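Long-range contact in 2-oxoglutarate dehydrogenase E3 component (Thermus thermophilus, PDB 2YQU), which probably oxidises the dihydrolipoyl groups of 2-oxo acid dehydrogenase complexes, passing their electrons through its bound FAD to NAD(+): residues P144-T156 / R230-R242. Numbering follows the deposited sequence.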
ATOM      1  N   PRO A 144      22.281   9.937  27.769  1.00 19.37           N
ATOM      2  CA  PRO A 144      23.614  10.483  28.045  1.00 19.81           C
ATOM      3  C   PRO A 144      23.663  11.134  29.429  1.00 20.01           C
ATOM      4  O   PRO A 144      22.633  11.606  29.912  1.00 19.79           O
ATOM      5  CB  PRO A 144      23.808  11.529  26.943  1.00 19.66           C
ATOM      6  CG  PRO A 144      22.856  11.111  25.856  1.00 20.02           C
ATOM      7  CD  PRO A 144      21.680  10.539  26.563  1.00 19.49           C
ATOM      8  N   PRO A 145      24.831  11.157  30.066  1.00 20.23           N
ATOM      9  CA  PRO A 145      24.939  11.695  31.431  1.00 20.45           C
ATOM     10  C   PRO A 145      24.518  13.163  31.566  1.00 20.53           C
ATOM     11  O   PRO A 145      24.107  13.564  32.653  1.00 20.64           O
ATOM     12  CB  PRO A 145      26.424  11.510  31.774  1.00 20.25           C
ATOM     13  CG  PRO A 145      26.934  10.521  30.806  1.00 20.17           C
ATOM     14  CD  PRO A 145      26.129  10.681  29.552  1.00 20.50           C
ATOM     15  N   TRP A 146      24.598  13.934  30.482  1.00 20.97           N
ATOM     16  CA  TRP A 146      24.191  15.345  30.503  1.00 21.49           C
ATOM     17  C   TRP A 146      22.678  15.549  30.440  1.00 21.74           C
ATOM     18  O   TRP A 146      22.199  16.653  30.672  1.00 21.95           O
ATOM     19  CB  TRP A 146      24.869  16.145  29.378  1.00 21.62           C
ATOM     20  CG  TRP A 146      24.863  15.510  28.024  1.00 22.16           C
ATOM     21  CD1 TRP A 146      25.908  14.882  27.418  1.00 22.62           C
ATOM     22  CD2 TRP A 146      23.768  15.447  27.095  1.00 23.25           C
ATOM     23  NE1 TRP A 146      25.537  14.431  26.175  1.00 23.96           N
ATOM     24  CE2 TRP A 146      24.229  14.765  25.949  1.00 23.18           C
ATOM     25  CE3 TRP A 146      22.438  15.900  27.113  1.00 23.51           C
ATOM     26  CZ2 TRP A 146      23.419  14.520  24.841  1.00 23.85           C
ATOM     27  CZ3 TRP A 146      21.633  15.657  26.005  1.00 23.56           C
ATOM     28  CH2 TRP A 146      22.127  14.975  24.889  1.00 23.74           C
ATOM     29  N   ALA A 147      21.933  14.498  30.110  1.00 21.83           N
ATOM     30  CA  ALA A 147      20.476  14.565  30.088  1.00 22.25           C
ATOM     31  C   ALA A 147      19.901  14.082  31.408  1.00 22.46           C
ATOM     32  O   ALA A 147      19.958  12.896  31.719  1.00 22.63           O
ATOM     33  CB  ALA A 147      19.920  13.744  28.934  1.00 22.46           C
ATOM     34  N   GLN A 148      19.360  15.013  32.187  1.00 22.65           N
ATOM     35  CA  GLN A 148      18.758  14.687  33.475  1.00 23.07           C
ATOM     36  C   GLN A 148      17.287  14.342  33.266  1.00 22.78           C
ATOM     37  O   GLN A 148      16.414  15.202  33.338  1.00 22.78           O
ATOM     38  CB  GLN A 148      18.933  15.850  34.463  1.00 23.50           C
ATOM     39  CG  GLN A 148      20.402  16.170  34.761  1.00 25.05           C
ATOM     40  CD  GLN A 148      20.596  17.436  35.580  1.00 26.92           C
ATOM     41  OE1 GLN A 148      21.502  18.225  35.297  1.00 30.12           O
ATOM     42  NE2 GLN A 148      19.755  17.633  36.588  1.00 26.89           N
ATOM     43  N   VAL A 149      17.044  13.072  32.973  1.00 22.45           N
ATOM     44  CA  VAL A 149      15.708  12.551  32.725  1.00 22.50           C
ATOM     45  C   VAL A 149      15.025  12.277  34.057  1.00 22.56           C
ATOM     46  O   VAL A 149      15.494  11.441  34.835  1.00 22.99           O
ATOM     47  CB  VAL A 149      15.784  11.245  31.895  1.00 22.32           C
ATOM     48  CG1 VAL A 149      14.406  10.585  31.750  1.00 21.73           C
ATOM     49  CG2 VAL A 149      16.390  11.533  30.537  1.00 22.76           C
ATOM     50  N   ASP A 150      13.933  12.990  34.321  1.00 22.47           N
ATOM     51  CA  ASP A 150      13.105  12.746  35.503  1.00 22.91           C
ATOM     52  C   ASP A 150      11.778  12.040  35.159  1.00 22.67           C
ATOM     53  O   ASP A 150      10.910  11.898  36.014  1.00 22.90           O
ATOM     54  CB  ASP A 150      12.847  14.068  36.257  1.00 22.87           C
ATOM     55  CG  ASP A 150      11.970  15.024  35.478  1.00 23.89           C
ATOM     56  OD1 ASP A 150      11.591  16.092  36.016  1.00 24.28           O
ATOM     57  OD2 ASP A 150      11.595  14.784  34.313  1.00 25.30           O
ATOM     58  N   TYR A 151      11.626  11.625  33.900  1.00 22.71           N
ATOM     59  CA  TYR A 151      10.411  10.949  33.409  1.00 22.52           C
ATOM     60  C   TYR A 151       9.111  11.764  33.584  1.00 22.39           C
ATOM     61  O   TYR A 151       8.010  11.220  33.529  1.00 21.81           O
ATOM     62  CB  TYR A 151      10.303   9.554  34.038  1.00 22.41           C
ATOM     63  CG  TYR A 151      11.550   8.740  33.784  1.00 22.81           C
ATOM     64  CD1 TYR A 151      12.496   8.535  34.787  1.00 23.21           C
ATOM     65  CD2 TYR A 151      11.812   8.218  32.521  1.00 21.43           C
ATOM     66  CE1 TYR A 151      13.663   7.808  34.539  1.00 23.68           C
ATOM     67  CE2 TYR A 151      12.958   7.495  32.266  1.00 22.53           C
ATOM     68  CZ  TYR A 151      13.885   7.290  33.276  1.00 23.41           C
ATOM     69  OH  TYR A 151      15.026   6.566  33.010  1.00 23.95           O
ATOM     70  N   GLU A 152       9.259  13.077  33.748  1.00 22.49           N
ATOM     71  CA  GLU A 152       8.136  13.991  33.926  1.00 23.17           C
ATOM     72  C   GLU A 152       8.256  15.135  32.925  1.00 22.43           C
ATOM     73  O   GLU A 152       7.496  15.201  31.962  1.00 22.44           O
ATOM     74  CB  GLU A 152       8.111  14.543  35.358  1.00 23.53           C
ATOM     75  CG  GLU A 152       7.663  13.534  36.405  1.00 26.58           C
ATOM     76  CD  GLU A 152       7.984  13.975  37.826  1.00 30.74           C
ATOM     77  OE1 GLU A 152       8.375  15.151  38.024  1.00 34.40           O
ATOM     78  OE2 GLU A 152       7.843  13.148  38.758  1.00 34.69           O
ATOM     79  N   ARG A 153       9.217  16.028  33.161  1.00 21.88           N
ATOM     80  CA  ARG A 153       9.485  17.165  32.283  1.00 21.32           C
ATOM     81  C   ARG A 153      10.518  16.837  31.207  1.00 20.41           C
ATOM     82  O   ARG A 153      10.399  17.298  30.075  1.00 20.36           O
ATOM     83  CB  ARG A 153       9.960  18.372  33.111  1.00 21.61           C
ATOM     84  CG  ARG A 153       8.849  19.038  33.929  1.00 22.89           C
ATOM     85  CD  ARG A 153       7.758  19.662  33.072  1.00 25.06           C
ATOM     86  NE  ARG A 153       6.743  20.377  33.847  1.00 26.08           N
ATOM     87  CZ  ARG A 153       5.587  20.808  33.345  1.00 27.61           C
ATOM     88  NH1 ARG A 153       4.723  21.449  34.126  1.00 28.20           N
ATOM     89  NH2 ARG A 153       5.290  20.614  32.063  1.00 28.24           N
ATOM     90  N   VAL A 154      11.547  16.084  31.580  1.00 19.43           N
ATOM     91  CA  VAL A 154      12.518  15.531  30.647  1.00 19.07           C
ATOM     92  C   VAL A 154      12.262  14.031  30.574  1.00 18.39           C
ATOM     93  O   VAL A 154      12.364  13.334  31.581  1.00 19.18           O
ATOM     94  CB  VAL A 154      13.964  15.794  31.111  1.00 18.73           C
ATOM     95  CG1 VAL A 154      14.963  15.277  30.087  1.00 19.12           C
ATOM     96  CG2 VAL A 154      14.173  17.282  31.360  1.00 19.12           C
ATOM     97  N   VAL A 155      11.945  13.536  29.379  1.00 18.03           N
ATOM     98  CA  VAL A 155      11.350  12.216  29.215  1.00 17.27           C
ATOM     99  C   VAL A 155      11.983  11.383  28.104  1.00 17.12           C
ATOM    100  O   VAL A 155      12.716  11.899  27.267  1.00 16.94           O
ATOM    101  CB  VAL A 155       9.838  12.328  28.889  1.00 17.45           C
ATOM    102  CG1 VAL A 155       9.096  13.141  29.958  1.00 17.33           C
ATOM    103  CG2 VAL A 155       9.606  12.928  27.495  1.00 16.26           C
ATOM    104  N   THR A 156      11.664  10.091  28.117  1.00 16.91           N
ATOM    105  CA  THR A 156      11.958   9.179  27.018  1.00 16.70           C
ATOM    106  C   THR A 156      10.704   8.960  26.184  1.00 16.15           C
ATOM    107  O   THR A 156       9.641   9.511  26.473  1.00 16.05           O
ATOM    108  CB  THR A 156      12.463   7.812  27.539  1.00 17.17           C
ATOM    109  OG1 THR A 156      11.417   7.137  28.264  1.00 18.01           O
ATOM    110  CG2 THR A 156      13.592   7.988  28.532  1.00 17.43           C
ATOM    111  N   ARG A 230      25.002  20.620  18.883  1.00 20.36           N
ATOM    112  CA  ARG A 230      25.337  19.749  20.003  1.00 20.51           C
ATOM    113  C   ARG A 230      24.669  20.215  21.296  1.00 20.33           C
ATOM    114  O   ARG A 230      24.994  21.272  21.837  1.00 19.97           O
ATOM    115  CB  ARG A 230      26.850  19.689  20.207  1.00 20.46           C
ATOM    116  CG  ARG A 230      27.257  18.687  21.282  1.00 21.16           C
ATOM    117  CD  ARG A 230      28.700  18.242  21.190  1.00 21.57           C
ATOM    118  NE  ARG A 230      29.620  19.277  21.641  1.00 21.56           N
ATOM    119  CZ  ARG A 230      29.956  19.504  22.909  1.00 21.53           C
ATOM    120  NH1 ARG A 230      29.444  18.783  23.898  1.00 22.48           N
ATOM    121  NH2 ARG A 230      30.815  20.463  23.192  1.00 22.68           N
ATOM    122  N   VAL A 231      23.755  19.400  21.802  1.00 20.33           N
ATOM    123  CA  VAL A 231      23.140  19.637  23.101  1.00 20.34           C
ATOM    124  C   VAL A 231      24.144  19.246  24.186  1.00 20.66           C
ATOM    125  O   VAL A 231      24.740  18.168  24.132  1.00 20.45           O
ATOM    126  CB  VAL A 231      21.839  18.818  23.261  1.00 19.94           C
ATOM    127  CG1 VAL A 231      21.281  18.957  24.672  1.00 20.02           C
ATOM    128  CG2 VAL A 231      20.813  19.252  22.222  1.00 20.19           C
ATOM    129  N   THR A 232      24.335  20.137  25.155  1.00 20.97           N
ATOM    130  CA  THR A 232      25.310  19.932  26.223  1.00 21.10           C
ATOM    131  C   THR A 232      24.650  19.645  27.568  1.00 21.20           C
ATOM    132  O   THR A 232      25.306  19.123  28.472  1.00 21.62           O
ATOM    133  CB  THR A 232      26.228  21.155  26.353  1.00 21.04           C
ATOM    134  OG1 THR A 232      25.450  22.354  26.421  1.00 21.68           O
ATOM    135  CG2 THR A 232      27.084  21.326  25.118  1.00 21.21           C
ATOM    136  N   ALA A 233      23.371  19.991  27.714  1.00 20.89           N
ATOM    137  CA  ALA A 233      22.627  19.673  28.931  1.00 21.04           C
ATOM    138  C   ALA A 233      21.123  19.691  28.689  1.00 21.26           C
ATOM    139  O   ALA A 233      20.630  20.450  27.865  1.00 21.09           O
ATOM    140  CB  ALA A 233      22.978  20.661  30.053  1.00 21.31           C
ATOM    141  N   VAL A 234      20.409  18.838  29.410  1.00 21.46           N
ATOM    142  CA  VAL A 234      18.957  18.913  29.495  1.00 21.79           C
ATOM    143  C   VAL A 234      18.614  18.804  30.966  1.00 22.52           C
ATOM    144  O   VAL A 234      18.978  17.829  31.613  1.00 22.73           O
ATOM    145  CB  VAL A 234      18.261  17.798  28.696  1.00 21.66           C
ATOM    146  CG1 VAL A 234      16.735  17.945  28.780  1.00 21.44           C
ATOM    147  CG2 VAL A 234      18.719  17.829  27.242  1.00 20.41           C
ATOM    148  N   VAL A 235      17.936  19.818  31.493  1.00 23.34           N
ATOM    149  CA  VAL A 235      17.674  19.911  32.926  1.00 24.39           C
ATOM    150  C   VAL A 235      16.208  20.252  33.183  1.00 24.72           C
ATOM    151  O   VAL A 235      15.679  21.178  32.586  1.00 24.74           O
ATOM    152  CB  VAL A 235      18.563  20.996  33.592  1.00 24.42           C
ATOM    153  CG1 VAL A 235      18.403  20.966  35.111  1.00 24.98           C
ATOM    154  CG2 VAL A 235      20.023  20.813  33.207  1.00 25.33           C
ATOM    155  N   PRO A 236      15.539  19.502  34.051  1.00 25.69           N
ATOM    156  CA  PRO A 236      14.173  19.861  34.443  1.00 26.34           C
ATOM    157  C   PRO A 236      14.137  21.143  35.272  1.00 26.92           C
ATOM    158  O   PRO A 236      15.087  21.451  35.984  1.00 26.90           O
ATOM    159  CB  PRO A 236      13.694  18.654  35.260  1.00 26.39           C
ATOM    160  CG  PRO A 236      14.905  17.898  35.637  1.00 26.42           C
ATOM    161  CD  PRO A 236      15.999  18.259  34.692  1.00 25.81           C
ATOM    162  N   GLU A 237      13.051  21.891  35.130  1.00 27.84           N
ATOM    163  CA  GLU A 237      12.789  23.091  35.921  1.00 28.60           C
ATOM    164  C   GLU A 237      11.402  22.960  36.556  1.00 29.07           C
ATOM    165  O   GLU A 237      10.720  21.950  36.356  1.00 29.07           O
ATOM    166  CB  GLU A 237      12.895  24.330  35.030  1.00 28.72           C
ATOM    167  CG  GLU A 237      14.317  24.580  34.545  1.00 29.58           C
ATOM    168  CD  GLU A 237      14.427  25.652  33.479  1.00 30.99           C
ATOM    169  OE1 GLU A 237      15.521  26.234  33.353  1.00 34.01           O
ATOM    170  OE2 GLU A 237      13.444  25.912  32.757  1.00 33.35           O
ATOM    171  N   ALA A 238      10.992  23.973  37.317  1.00 29.53           N
ATOM    172  CA  ALA A 238       9.760  23.910  38.110  1.00 29.94           C
ATOM    173  C   ALA A 238       8.514  23.526  37.308  1.00 30.09           C
ATOM    174  O   ALA A 238       7.752  22.646  37.720  1.00 30.59           O
ATOM    175  CB  ALA A 238       9.535  25.239  38.838  1.00 30.07           C
ATOM    176  N   LYS A 239       8.309  24.183  36.167  1.00 29.93           N
ATOM    177  CA  LYS A 239       7.149  23.910  35.314  1.00 29.83           C
ATOM    178  C   LYS A 239       7.564  23.862  33.838  1.00 29.11           C
ATOM    179  O   LYS A 239       6.873  24.371  32.952  1.00 29.33           O
ATOM    180  CB  LYS A 239       6.049  24.950  35.555  1.00 30.14           C
ATOM    181  CG  LYS A 239       6.472  26.387  35.308  1.00 31.42           C
ATOM    182  CD  LYS A 239       5.389  27.363  35.743  1.00 32.29           C
ATOM    183  CE  LYS A 239       5.486  27.684  37.223  1.00 33.07           C
ATOM    184  NZ  LYS A 239       4.234  28.326  37.706  1.00 34.05           N
ATOM    185  N   GLY A 240       8.704  23.221  33.600  1.00 28.00           N
ATOM    186  CA  GLY A 240       9.246  23.059  32.266  1.00 27.18           C
ATOM    187  C   GLY A 240      10.608  22.392  32.311  1.00 26.24           C
ATOM    188  O   GLY A 240      10.896  21.621  33.221  1.00 25.88           O
ATOM    189  N   ALA A 241      11.434  22.691  31.316  1.00 25.33           N
ATOM    190  CA  ALA A 241      12.800  22.175  31.236  1.00 24.80           C
ATOM    191  C   ALA A 241      13.615  23.030  30.284  1.00 24.44           C
ATOM    192  O   ALA A 241      13.068  23.653  29.373  1.00 24.24           O
ATOM    193  CB  ALA A 241      12.809  20.714  30.777  1.00 24.66           C
ATOM    194  N   ARG A 242      14.925  23.078  30.504  1.00 24.32           N
ATOM    195  CA  ARG A 242      15.813  23.785  29.601  1.00 24.13           C
ATOM    196  C   ARG A 242      16.744  22.831  28.873  1.00 23.63           C
ATOM    197  O   ARG A 242      17.047  21.738  29.349  1.00 23.41           O
ATOM    198  CB  ARG A 242      16.609  24.876  30.331  1.00 24.44           C
ATOM    199  CG  ARG A 242      17.629  24.397  31.354  1.00 25.11           C
ATOM    200  CD  ARG A 242      18.486  25.534  31.919  1.00 26.77           C
ATOM    201  NE  ARG A 242      19.499  25.052  32.853  1.00 27.92           N
ATOM    202  CZ  ARG A 242      19.267  24.708  34.118  1.00 29.32           C
ATOM    203  NH1 ARG A 242      18.053  24.799  34.647  1.00 29.78           N
ATOM    204  NH2 ARG A 242      20.276  24.279  34.869  1.00 30.28           N
TER
HETATM  205  O   HOH W   1       6.698  20.271  36.973  1.00 54.69           O
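W146 lays its indole across the start of strand 231-237. A chi1 of 46° tucks the ring over its own backbone, so that P144 CB sits on one face and V231 O over the centre of the other. The W146 and V231 side chains cross at about a right angle, W146 CZ3 to V231 CG1 3.6 Å, while V234 CG2 comes in at the ring edge, in its plane. V231 lines the NAD(+) site in a structure of this protein, though none is bound here. At A147 the backbones make a single parallel bridge: V234 N donates to W146 O, and Q148 N to V234 O at 2.9 Å. Q148 runs its extended side chain alongside V235, with Q148 OE1 3.6 Å from V235 CG2. This is the seam of the NAD-binding Rossmann domain, where the antiparallel sheet edged by 231-237 meets 154-155, an edge strand of the parallel sheet. The D150 carboxylate and the P236 ring pass one another, pointing opposite ways, D150 OD1 to P236 CB 3.4 Å. D150 OD2 forms an Asx turn and Asx motif, taking E152 N from above the carboxylate plane and R153 N, like V154 N, on its syn side. An alanine here removes that shared acceptor and the contact on P236, and the turn would probably be freer to move. R153 bends at chi2 (-64°) to run its methylenes over G240 O, R153 CG at 3.4 Å, and lays a guanidinium face on the K239-G240 peptide. Its NE reaches A238 O through a water, and NH2 bonds D254 O. V154 CG1 presses tightly on V234 CG1 at 3.5 Å, and V154 CG2 meets A241 CB at 3.7 Å. V234 and A241 also rest on V256 of strand 255-258, V154 on V258.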